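Side-chain contacts in Oxidored_FMN domain-containing protein ([Pseudomonas] geniculata N1, PDB 6L6J), which acts as a 6-hydroxypseudooxynicotine amine oxidase, a flavoprotein that carries FMN, a [4Fe-4S] cluster and bound ADP: residues Thr363-Ala368 against Asp659-Gly664; Ala399-Ala404 against Gly448-Met453; Gly425-Glu430 against Arg441-Arg446. All coordinates share one frame; numbering follows the deposited sequence.

Interaction 1: residues Thr363-Ala368 against Asp659-Gly664; sequences TQNPSA and DGRKAG. With SF4 (iron/sulfur cluster), chain C.
Arg661 packs against Pro366 with its carbon chain and its charged head alike, and no hydrogen bond crosses between the two segments. The contact starts close to the helix, where Pro366 CB lies 3.8 Å from Arg661 CB and 4.0 Å from Arg661 CG. The proline ring and the arginine chain cross at about a right angle. With CG anti to the backbone N (chi1 -173°), the arginine then bends at chi2 and chi3, which brings the guanidinium round to the CD corner of the proline, so that Pro366 CD sits over one of its faces, offset toward the rim. Arg661 NH2 comes obliquely to within 4.0 Å of Asn365 OD1, too far for a bond, with the two flat groups 43° apart. The charge is met by a salt bridge from Arg661 NH1 to Glu402, so a long, flexible residue suits a place that asks for both apolar packing along the chain and an ionic partner at its tip, on the neighbouring helix 398-410. Proline fits the second position of the type I turn from Asn365 to Ala368, which is closed by Ala368 N to Asn365 O at 2.9 Å. Asn365 itself is held by Ile324 O through ND2. The loop follows the cluster ligand Cys362. Lying between helix 349-355 and strand 390-394, it rests on helix 653-666 through Thr363 and Pro366 and on helix 441-450 through Thr363 and Gln364.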
loop_
_atom_site.group_PDB
_atom_site.type_symbol
_atom_site.label_atom_id
_atom_site.label_comp_id
_atom_site.label_asym_id
_atom_site.label_seq_id
_atom_site.Cartn_x
_atom_site.Cartn_y
_atom_site.Cartn_z
ATOM N N THR A 363 6.019 -1.523 4.422
ATOM C CA THR A 363 7.465 -1.755 4.170
ATOM C C THR A 363 8.315 -0.813 5.049
ATOM O O THR A 363 9.412 -1.268 5.567
ATOM C CB THR A 363 7.764 -1.567 2.685
ATOM O OG1 THR A 363 6.784 -2.363 2.018
ATOM C CG2 THR A 363 9.190 -1.943 2.334
ATOM N N GLN A 364 7.859 0.447 5.185
ATOM C CA GLN A 364 8.660 1.525 5.821
ATOM C C GLN A 364 8.468 1.456 7.334
ATOM O O GLN A 364 9.468 1.575 8.056
ATOM C CB GLN A 364 8.274 2.912 5.307
ATOM C CG GLN A 364 8.967 3.369 4.031
ATOM C CD GLN A 364 10.426 3.678 4.245
ATOM O OE1 GLN A 364 11.202 2.814 4.662
ATOM N NE2 GLN A 364 10.822 4.912 3.943
ATOM N N ASN A 365 7.238 1.208 7.770
ATOM C CA ASN A 365 6.828 1.264 9.195
ATOM C C ASN A 365 6.360 -0.122 9.638
ATOM O O ASN A 365 5.161 -0.384 9.649
ATOM C CB ASN A 365 5.776 2.367 9.373
ATOM C CG ASN A 365 5.175 2.438 10.756
ATOM O OD1 ASN A 365 5.800 2.018 11.747
ATOM N ND2 ASN A 365 3.944 2.929 10.816
ATOM N N PRO A 366 7.268 -1.046 10.046
ATOM C CA PRO A 366 6.857 -2.377 10.523
ATOM C C PRO A 366 5.734 -2.396 11.588
ATOM O O PRO A 366 4.993 -3.399 11.642
ATOM C CB PRO A 366 8.151 -2.935 11.138
ATOM C CG PRO A 366 9.242 -2.265 10.326
ATOM C CD PRO A 366 8.728 -0.866 10.067
ATOM N N SER A 367 5.610 -1.305 12.364
ATOM C CA SER A 367 4.614 -1.108 13.450
ATOM C C SER A 367 3.189 -1.101 12.877
ATOM O O SER A 367 2.245 -1.475 13.624
ATOM C CB SER A 367 4.889 0.170 14.238
ATOM O OG SER A 367 3.890 1.160 14.005
ATOM N N ALA A 368 3.018 -0.674 11.620
ATOM C CA ALA A 368 1.695 -0.588 10.955
ATOM C C ALA A 368 1.052 -1.973 10.998
ATOM O O ALA A 368 1.632 -2.876 10.407
ATOM C CB ALA A 368 1.822 -0.092 9.529
ATOM N N ASP A 659 11.499 -8.432 10.041
ATOM C CA ASP A 659 12.525 -9.217 10.785
ATOM C C ASP A 659 13.387 -8.252 11.605
ATOM O O ASP A 659 13.608 -8.525 12.809
ATOM C CB ASP A 659 13.411 -10.060 9.867
ATOM C CG ASP A 659 12.793 -11.357 9.386
ATOM O OD1 ASP A 659 11.654 -11.661 9.776
ATOM O OD2 ASP A 659 13.469 -12.061 8.609
ATOM N N GLY A 660 13.855 -7.168 10.979
ATOM C CA GLY A 660 14.746 -6.172 11.606
ATOM C C GLY A 660 14.157 -5.627 12.894
ATOM O O GLY A 660 14.873 -5.611 13.904
ATOM N N ARG A 661 12.901 -5.173 12.843
ATOM C CA ARG A 661 12.151 -4.612 13.991
ATOM C C ARG A 661 12.016 -5.687 15.069
ATOM O O ARG A 661 12.313 -5.368 16.241
ATOM C CB ARG A 661 10.764 -4.116 13.565
ATOM C CG ARG A 661 10.012 -3.384 14.674
ATOM C CD ARG A 661 10.650 -2.054 15.062
ATOM N NE ARG A 661 9.720 -0.953 14.841
ATOM C CZ ARG A 661 9.903 0.084 14.021
ATOM N NH1 ARG A 661 11.015 0.178 13.308
ATOM N NH2 ARG A 661 8.961 1.020 13.908
ATOM N N LYS A 662 11.612 -6.907 14.686
ATOM C CA LYS A 662 11.368 -8.036 15.628
ATOM C C LYS A 662 12.644 -8.299 16.434
ATOM O O LYS A 662 12.582 -8.249 17.678
ATOM C CB LYS A 662 10.914 -9.291 14.890
ATOM C CG LYS A 662 10.423 -10.425 15.775
ATOM C CD LYS A 662 9.754 -11.527 14.963
ATOM C CE LYS A 662 9.656 -12.862 15.672
ATOM N NZ LYS A 662 9.540 -13.963 14.682
ATOM N N ALA A 663 13.774 -8.495 15.756
ATOM C CA ALA A 663 15.090 -8.675 16.417
ATOM C C ALA A 663 15.320 -7.506 17.385
ATOM O O ALA A 663 15.591 -7.762 18.568
ATOM C CB ALA A 663 16.187 -8.793 15.385
ATOM N N GLY A 664 15.173 -6.270 16.904
ATOM C CA GLY A 664 15.410 -5.036 17.682
ATOM C C GLY A 664 14.584 -4.955 18.969
ATOM O O GLY A 664 15.089 -4.416 19.970
HETATM FE FE1 SF4 C . 4.795 0.854 0.838
HETATM FE FE2 SF4 C . 3.691 3.570 1.574
HETATM FE FE3 SF4 C . 4.168 1.504 3.677
HETATM FE FE4 SF4 C . 1.866 1.205 1.745
HETATM S S1 SF4 C . 2.483 2.676 3.074
HETATM S S2 SF4 C . 3.539 -0.000 2.304
HETATM S S3 SF4 C . 3.084 2.021 0.232
HETATM S S4 SF4 C . 5.342 2.384 2.207
#

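Interaction 2: residues Ala399-Ala404 against Gly448-Met453; sequences AGLEAA and GQLQTM. With ADP (adenosine-5'-diphosphate), chain D.
Leu450 carries this contact alone for its segment, set against Leu401 and Ala404 of helix 398-410. Ahead of it in sequence, Gly448 continues helix 441-450, and Gln449, on a partly exposed flank, sends NE2 to Asp340, a polar residue suited to the margin of the packing. Leu450 itself heads toward the other helix from its CB and divides its two methyls. CD1 lies 3.8 Å from Leu401 CD2, while CD2 settles over Ala404, 4.0 Å from its CB and 3.8 Å from its carbonyl carbon. The small alanine lets the leucine tip come down to the helix backbone. Leu401 holds CG anti to its carbonyl carbon (chi1 -75°), and from there its CD2 branch meets the incoming leucine at a slant. Both helices belong to the Rossmann-type domain: strand 390-394, helix 398-410 and strand 413-417 form its first beta-alpha-beta unit, and Ala399 N, near the start of that helix, gives ADP O1B a hydrogen bond of 3.1 Å. Gly400 fits the last glycine of a GxGxxG-like pattern there. Leu450 also touches Val456 and Met458 of strand 456-459, and Ala404 touches Val414 and Ile416 of strand 413-417. Past Leu450 the chain turns through the exposed Gln451 and Thr452, a type I turn closed by Met453 N to Leu450 O at 3.1 Å. Met453 then lays its side chain on Ala408, farther along helix 398-410.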
loop_
_atom_site.group_PDB
_atom_site.type_symbol
_atom_site.label_atom_id
_atom_site.label_comp_id
_atom_site.label_asym_id
_atom_site.label_seq_id
_atom_site.Cartn_x
_atom_site.Cartn_y
_atom_site.Cartn_z
ATOM N N ALA A 399 17.112 -5.271 6.287
ATOM C CA ALA A 399 17.037 -6.111 7.508
ATOM C C ALA A 399 18.016 -5.559 8.535
ATOM O O ALA A 399 17.553 -5.062 9.564
ATOM C CB ALA A 399 17.311 -7.573 7.205
ATOM N N GLY A 400 19.312 -5.598 8.222
ATOM C CA GLY A 400 20.391 -5.029 9.057
ATOM C C GLY A 400 20.066 -3.621 9.556
ATOM O O GLY A 400 20.112 -3.388 10.797
ATOM N N LEU A 401 19.738 -2.714 8.637
ATOM C CA LEU A 401 19.542 -1.271 8.931
ATOM C C LEU A 401 18.384 -1.090 9.904
ATOM O O LEU A 401 18.450 -0.138 10.716
ATOM C CB LEU A 401 19.251 -0.506 7.636
ATOM C CG LEU A 401 20.461 -0.281 6.745
ATOM C CD1 LEU A 401 20.029 0.282 5.400
ATOM C CD2 LEU A 401 21.462 0.638 7.425
ATOM N N GLU A 402 17.342 -1.913 9.783
ATOM C CA GLU A 402 16.129 -1.775 10.630
ATOM C C GLU A 402 16.460 -2.267 12.044
ATOM O O GLU A 402 16.024 -1.650 12.984
ATOM C CB GLU A 402 14.954 -2.512 9.982
ATOM C CG GLU A 402 13.703 -2.522 10.834
ATOM C CD GLU A 402 13.337 -1.178 11.429
ATOM O OE1 GLU A 402 13.478 -0.173 10.733
ATOM O OE2 GLU A 402 12.903 -1.143 12.589
ATOM N N ALA A 403 17.201 -3.371 12.171
ATOM C CA ALA A 403 17.682 -3.922 13.467
ATOM C C ALA A 403 18.566 -2.884 14.192
ATOM O O ALA A 403 18.254 -2.551 15.357
ATOM C CB ALA A 403 18.432 -5.205 13.226
ATOM N N ALA A 404 19.616 -2.391 13.508
ATOM C CA ALA A 404 20.565 -1.365 14.004
ATOM C C ALA A 404 19.770 -0.151 14.469
ATOM O O ALA A 404 19.848 0.182 15.660
ATOM C CB ALA A 404 21.560 -0.987 12.943
ATOM N N GLY A 448 20.163 8.029 7.443
ATOM C CA GLY A 448 20.108 9.420 7.920
ATOM C C GLY A 448 19.824 9.515 9.408
ATOM O O GLY A 448 20.355 10.422 10.057
ATOM N N GLN A 449 19.017 8.603 9.937
ATOM C CA GLN A 449 18.724 8.495 11.388
ATOM C C GLN A 449 19.910 7.874 12.128
ATOM O O GLN A 449 20.215 8.353 13.229
ATOM C CB GLN A 449 17.464 7.665 11.592
ATOM C CG GLN A 449 16.223 8.364 11.062
ATOM C CD GLN A 449 15.939 9.586 11.877
ATOM O OE1 GLN A 449 15.985 9.532 13.104
ATOM N NE2 GLN A 449 15.664 10.692 11.203
ATOM N N LEU A 450 20.531 6.838 11.558
ATOM C CA LEU A 450 21.608 6.054 12.235
ATOM C C LEU A 450 22.859 6.913 12.446
ATOM O O LEU A 450 23.385 6.913 13.565
ATOM C CB LEU A 450 21.942 4.794 11.422
ATOM C CG LEU A 450 21.082 3.571 11.740
ATOM C CD1 LEU A 450 21.231 2.499 10.677
ATOM C CD2 LEU A 450 21.419 2.993 13.101
ATOM N N GLN A 451 23.293 7.640 11.419
ATOM C CA GLN A 451 24.649 8.259 11.349
ATOM C C GLN A 451 24.766 9.496 12.256
ATOM O O GLN A 451 25.898 10.007 12.356
ATOM C CB GLN A 451 24.995 8.583 9.891
ATOM C CG GLN A 451 24.113 9.657 9.269
ATOM C CD GLN A 451 24.322 9.761 7.781
ATOM O OE1 GLN A 451 25.119 9.020 7.197
ATOM N NE2 GLN A 451 23.592 10.678 7.166
ATOM N N THR A 452 23.666 9.933 12.894
ATOM C CA THR A 452 23.592 11.096 13.830
ATOM C C THR A 452 23.442 10.615 15.285
ATOM O O THR A 452 23.068 11.444 16.165
ATOM C CB THR A 452 22.435 12.033 13.452
ATOM O OG1 THR A 452 21.224 11.282 13.493
ATOM C CG2 THR A 452 22.613 12.666 12.089
ATOM N N MET A 453 23.717 9.330 15.542
ATOM C CA MET A 453 23.559 8.689 16.880
ATOM C C MET A 453 24.932 8.250 17.365
ATOM O O MET A 453 25.600 7.471 16.691
ATOM C CB MET A 453 22.641 7.466 16.811
ATOM C CG MET A 453 21.286 7.765 16.211
ATOM S SD MET A 453 20.176 6.343 16.215
ATOM C CE MET A 453 18.609 7.157 16.525
HETATM P PB ADP D . 18.131 -8.200 3.431
HETATM O O1B ADP D . 18.587 -6.997 4.225
HETATM O O2B ADP D . 16.845 -7.957 2.642
HETATM O O3B ADP D . 18.083 -9.454 4.266
HETATM P PA ADP D . 20.293 -7.646 1.531
HETATM O O1A ADP D . 19.628 -6.336 1.272
HETATM O O2A ADP D . 20.717 -8.474 0.377
HETATM O O3A ADP D . 19.278 -8.540 2.364
HETATM O "O5'" ADP D . 21.506 -7.436 2.575
HETATM C "C5'" ADP D . 22.708 -8.240 2.539
HETATM C "C4'" ADP D . 23.917 -7.344 2.641
HETATM O "O4'" ADP D . 24.900 -7.990 3.496
HETATM C "C3'" ADP D . 24.650 -7.069 1.316
HETATM O "O3'" ADP D . 25.233 -5.773 1.256
HETATM C "C2'" ADP D . 25.732 -8.156 1.345
HETATM O "O2'" ADP D . 26.807 -7.972 0.447
HETATM C "C1'" ADP D . 26.131 -8.025 2.812
HETATM N N9 ADP D . 26.975 -9.111 3.310
HETATM C C8 ADP D . 26.911 -10.450 2.998
HETATM N N7 ADP D . 27.831 -11.164 3.597
HETATM C C5 ADP D . 28.565 -10.236 4.335
HETATM C C6 ADP D . 29.682 -10.355 5.193
HETATM N N6 ADP D . 30.277 -11.505 5.481
HETATM N N1 ADP D . 30.158 -9.226 5.777
HETATM C C2 ADP D . 29.549 -8.067 5.505
HETATM N N3 ADP D . 28.496 -7.838 4.726
HETATM C C4 ADP D . 28.043 -8.970 4.165
#

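Interaction 3: residues Gly425-Glu430 against Arg441-Arg446; sequences GRLVRE and RVVDYR. With ADP (adenosine-5'-diphosphate), chain D.
Leu427 faces Val442 and Val443 from the short helix 426-430, and its contact begins right at the base of the side chain. CB lies 3.6 Å from Val443 CG2. CG stands anti to the carbonyl carbon (chi1 -75°), which carries the branched end forward to CD1, where the leucine wedges between both valines, 3.6 Å from Val442 CG1 and 3.6 Å from Val443 CG2. Leucine and Val443 slide past each other in opposite directions, whereas Val442 is crossed at about a right angle. Beta-branched valines offer a compact methyl surface that a longer leucine can reach into; Ile653 of helix 653-666 adds to the same apolar patch. Within the second helix, Arg446 NH1 bonds to the carbonyl of Val442 at 2.9 Å, taking a lone pair in the carbonyl plane. The residue before Leu427 turns to the nucleotide instead. Arg426 N points almost straight at ADP O1A (2.8 Å, 176°), while its NE and NH2 both grip Glu430 OE2 side-on in the guanidinium plane, with NE at 2.9 Å. Asp646 takes NH1, so the guanidinium's rotation is fixed by two carboxylates. Gly425, with a positive phi, passes close to the ligand, its CA 3.4 Å from ADP O3', and a CB there would collide with O1A. The amide of Arg426 on O1A, joined by that of Ala399 on O1B, places this helix pair at the ADP diphosphate site of a Rossmann-type nucleotide-binding domain.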
loop_
_atom_site.group_PDB
_atom_site.type_symbol
_atom_site.label_atom_id
_atom_site.label_comp_id
_atom_site.label_asym_id
_atom_site.label_seq_id
_atom_site.Cartn_x
_atom_site.Cartn_y
_atom_site.Cartn_z
ATOM N N GLY A 425 22.272 -2.890 0.872
ATOM C CA GLY A 425 22.298 -4.280 0.385
ATOM C C GLY A 425 21.630 -4.380 -0.976
ATOM O O GLY A 425 22.051 -3.655 -1.892
ATOM N N ARG A 426 20.584 -5.205 -1.080
ATOM C CA ARG A 426 19.868 -5.507 -2.350
ATOM C C ARG A 426 19.325 -4.213 -2.963
ATOM O O ARG A 426 19.219 -4.147 -4.200
ATOM C CB ARG A 426 18.743 -6.505 -2.117
ATOM C CG ARG A 426 17.653 -6.001 -1.182
ATOM C CD ARG A 426 16.692 -7.124 -0.812
ATOM N NE ARG A 426 15.837 -7.459 -1.930
ATOM C CZ ARG A 426 14.929 -8.414 -1.929
ATOM N NH1 ARG A 426 14.758 -9.167 -0.854
ATOM N NH2 ARG A 426 14.198 -8.620 -3.016
ATOM N N LEU A 427 19.045 -3.204 -2.144
ATOM C CA LEU A 427 18.455 -1.919 -2.622
ATOM C C LEU A 427 19.491 -1.000 -3.277
ATOM O O LEU A 427 19.049 -0.135 -4.047
ATOM C CB LEU A 427 17.744 -1.200 -1.480
ATOM C CG LEU A 427 16.400 -1.812 -1.087
ATOM C CD1 LEU A 427 15.813 -1.061 0.108
ATOM C CD2 LEU A 427 15.443 -1.813 -2.275
ATOM N N VAL A 428 20.793 -1.174 -3.024
ATOM C CA VAL A 428 21.845 -0.402 -3.759
ATOM C C VAL A 428 21.559 -0.534 -5.250
ATOM O O VAL A 428 21.393 0.497 -5.877
ATOM C CB VAL A 428 23.286 -0.844 -3.434
ATOM C CG1 VAL A 428 24.254 -0.456 -4.534
ATOM C CG2 VAL A 428 23.767 -0.287 -2.095
ATOM N N ARG A 429 21.473 -1.766 -5.775
ATOM C CA ARG A 429 21.318 -2.047 -7.236
ATOM C C ARG A 429 19.843 -2.024 -7.651
ATOM O O ARG A 429 19.565 -1.555 -8.750
ATOM C CB ARG A 429 21.936 -3.391 -7.599
ATOM C CG ARG A 429 23.455 -3.394 -7.571
ATOM C CD ARG A 429 24.027 -4.767 -7.844
ATOM N NE ARG A 429 23.461 -5.773 -6.950
ATOM C CZ ARG A 429 23.407 -7.082 -7.211
ATOM N NH1 ARG A 429 23.877 -7.562 -8.360
ATOM N NH2 ARG A 429 22.856 -7.910 -6.341
ATOM N N GLU A 430 18.927 -2.490 -6.804
ATOM C CA GLU A 430 17.465 -2.506 -7.120
ATOM C C GLU A 430 16.956 -1.077 -7.351
ATOM O O GLU A 430 16.167 -0.896 -8.306
ATOM C CB GLU A 430 16.621 -3.162 -6.015
ATOM C CG GLU A 430 16.580 -4.669 -6.082
ATOM C CD GLU A 430 15.461 -5.319 -5.278
ATOM O OE1 GLU A 430 14.305 -4.885 -5.406
ATOM O OE2 GLU A 430 15.747 -6.253 -4.515
ATOM N N ARG A 441 14.254 5.023 -0.334
ATOM C CA ARG A 441 13.988 5.800 0.898
ATOM C C ARG A 441 13.982 4.819 2.073
ATOM O O ARG A 441 14.273 5.260 3.200
ATOM C CB ARG A 441 12.714 6.629 0.760
ATOM C CG ARG A 441 12.770 7.648 -0.371
ATOM C CD ARG A 441 11.362 8.045 -0.765
ATOM N NE ARG A 441 11.253 8.889 -1.957
ATOM C CZ ARG A 441 10.084 9.327 -2.453
ATOM N NH1 ARG A 441 8.937 8.984 -1.872
ATOM N NH2 ARG A 441 10.055 10.069 -3.548
ATOM N N VAL A 442 13.719 3.530 1.826
ATOM C CA VAL A 442 13.917 2.468 2.858
ATOM C C VAL A 442 15.366 2.575 3.386
ATOM O O VAL A 442 15.542 2.515 4.643
ATOM C CB VAL A 442 13.557 1.054 2.342
ATOM C CG1 VAL A 442 14.207 -0.069 3.146
ATOM C CG2 VAL A 442 12.049 0.843 2.305
ATOM N N VAL A 443 16.349 2.777 2.494
ATOM C CA VAL A 443 17.792 2.880 2.863
ATOM C C VAL A 443 18.060 4.265 3.447
ATOM O O VAL A 443 18.587 4.331 4.570
ATOM C CB VAL A 443 18.735 2.602 1.680
ATOM C CG1 VAL A 443 20.193 2.650 2.112
ATOM C CG2 VAL A 443 18.441 1.268 0.992
ATOM N N ASP A 444 17.705 5.324 2.725
ATOM C CA ASP A 444 18.011 6.733 3.122
ATOM C C ASP A 444 17.446 7.030 4.524
ATOM O O ASP A 444 18.243 7.365 5.421
ATOM C CB ASP A 444 17.503 7.750 2.092
ATOM C CG ASP A 444 18.111 7.565 0.713
ATOM O OD1 ASP A 444 19.128 6.834 0.604
ATOM O OD2 ASP A 444 17.556 8.149 -0.247
ATOM N N TYR A 445 16.135 6.891 4.720
ATOM C CA TYR A 445 15.478 7.070 6.043
ATOM C C TYR A 445 16.338 6.490 7.184
ATOM O O TYR A 445 16.551 7.158 8.192
ATOM C CB TYR A 445 14.097 6.424 6.126
ATOM C CG TYR A 445 13.533 6.535 7.510
ATOM C CD1 TYR A 445 13.210 7.776 8.030
ATOM C CD2 TYR A 445 13.409 5.427 8.344
ATOM C CE1 TYR A 445 12.729 7.908 9.324
ATOM C CE2 TYR A 445 12.931 5.541 9.643
ATOM C CZ TYR A 445 12.593 6.789 10.130
ATOM O OH TYR A 445 12.128 6.954 11.389
ATOM N N ARG A 446 16.832 5.274 7.035
ATOM C CA ARG A 446 17.506 4.545 8.137
ATOM C C ARG A 446 18.958 5.016 8.267
ATOM O O ARG A 446 19.416 5.193 9.406
ATOM C CB ARG A 446 17.385 3.033 7.918
ATOM C CG ARG A 446 15.992 2.495 8.215
ATOM C CD ARG A 446 15.727 1.078 7.730
ATOM N NE ARG A 446 14.375 0.731 8.129
ATOM C CZ ARG A 446 13.272 1.229 7.578
ATOM N NH1 ARG A 446 13.359 2.063 6.556
ATOM N NH2 ARG A 446 12.085 0.887 8.046
HETATM P PB ADP D . 18.131 -8.200 3.431
HETATM O O1B ADP D . 18.587 -6.997 4.225
HETATM O O2B ADP D . 16.845 -7.957 2.642
HETATM O O3B ADP D . 18.083 -9.454 4.266
HETATM P PA ADP D . 20.293 -7.646 1.531
HETATM O O1A ADP D . 19.628 -6.336 1.272
HETATM O O2A ADP D . 20.717 -8.474 0.377
HETATM O O3A ADP D . 19.278 -8.540 2.364
HETATM O "O5'" ADP D . 21.506 -7.436 2.575
HETATM C "C5'" ADP D . 22.708 -8.240 2.539
HETATM C "C4'" ADP D . 23.917 -7.344 2.641
HETATM O "O4'" ADP D . 24.900 -7.990 3.496
HETATM C "C3'" ADP D . 24.650 -7.069 1.316
HETATM O "O3'" ADP D . 25.233 -5.773 1.256
HETATM C "C2'" ADP D . 25.732 -8.156 1.345
HETATM O "O2'" ADP D . 26.807 -7.972 0.447
HETATM C "C1'" ADP D . 26.131 -8.025 2.812
HETATM N N9 ADP D . 26.975 -9.111 3.310
HETATM C C8 ADP D . 26.911 -10.450 2.998
HETATM N N7 ADP D . 27.831 -11.164 3.597
HETATM C C5 ADP D . 28.565 -10.236 4.335
HETATM C C6 ADP D . 29.682 -10.355 5.193
HETATM N N6 ADP D . 30.277 -11.505 5.481
HETATM N N1 ADP D . 30.158 -9.226 5.777
HETATM C C2 ADP D . 29.549 -8.067 5.505
HETATM N N3 ADP D . 28.496 -7.838 4.726
HETATM C C4 ADP D . 28.043 -8.970 4.165
#

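Overall arrangement
Interactions 2 and 3 lie in the Rossmann-type domain that binds ADP, and interaction 1 lies between it and the iron-sulfur cluster. Along the chain the segments run 363-368, 399-404, 425-430, 441-446, 448-453 and 659-664, so interaction 3 is enclosed by interaction 2, and both by interaction 1. The centre of interaction 2 is about 12 Å from that of each of the others, which are themselves about 15 Å apart. Interactions 2 and 3 share helix 441-450. Glu402 forms salt bridges with both Arg446 (through NE) and Arg661, and Arg446 NH2 probably bonds to Gln364 O. Thus the loop following the cluster ligand Cys362 is tied directly to the Rossmann-type domain, joining cluster region to nucleotide site.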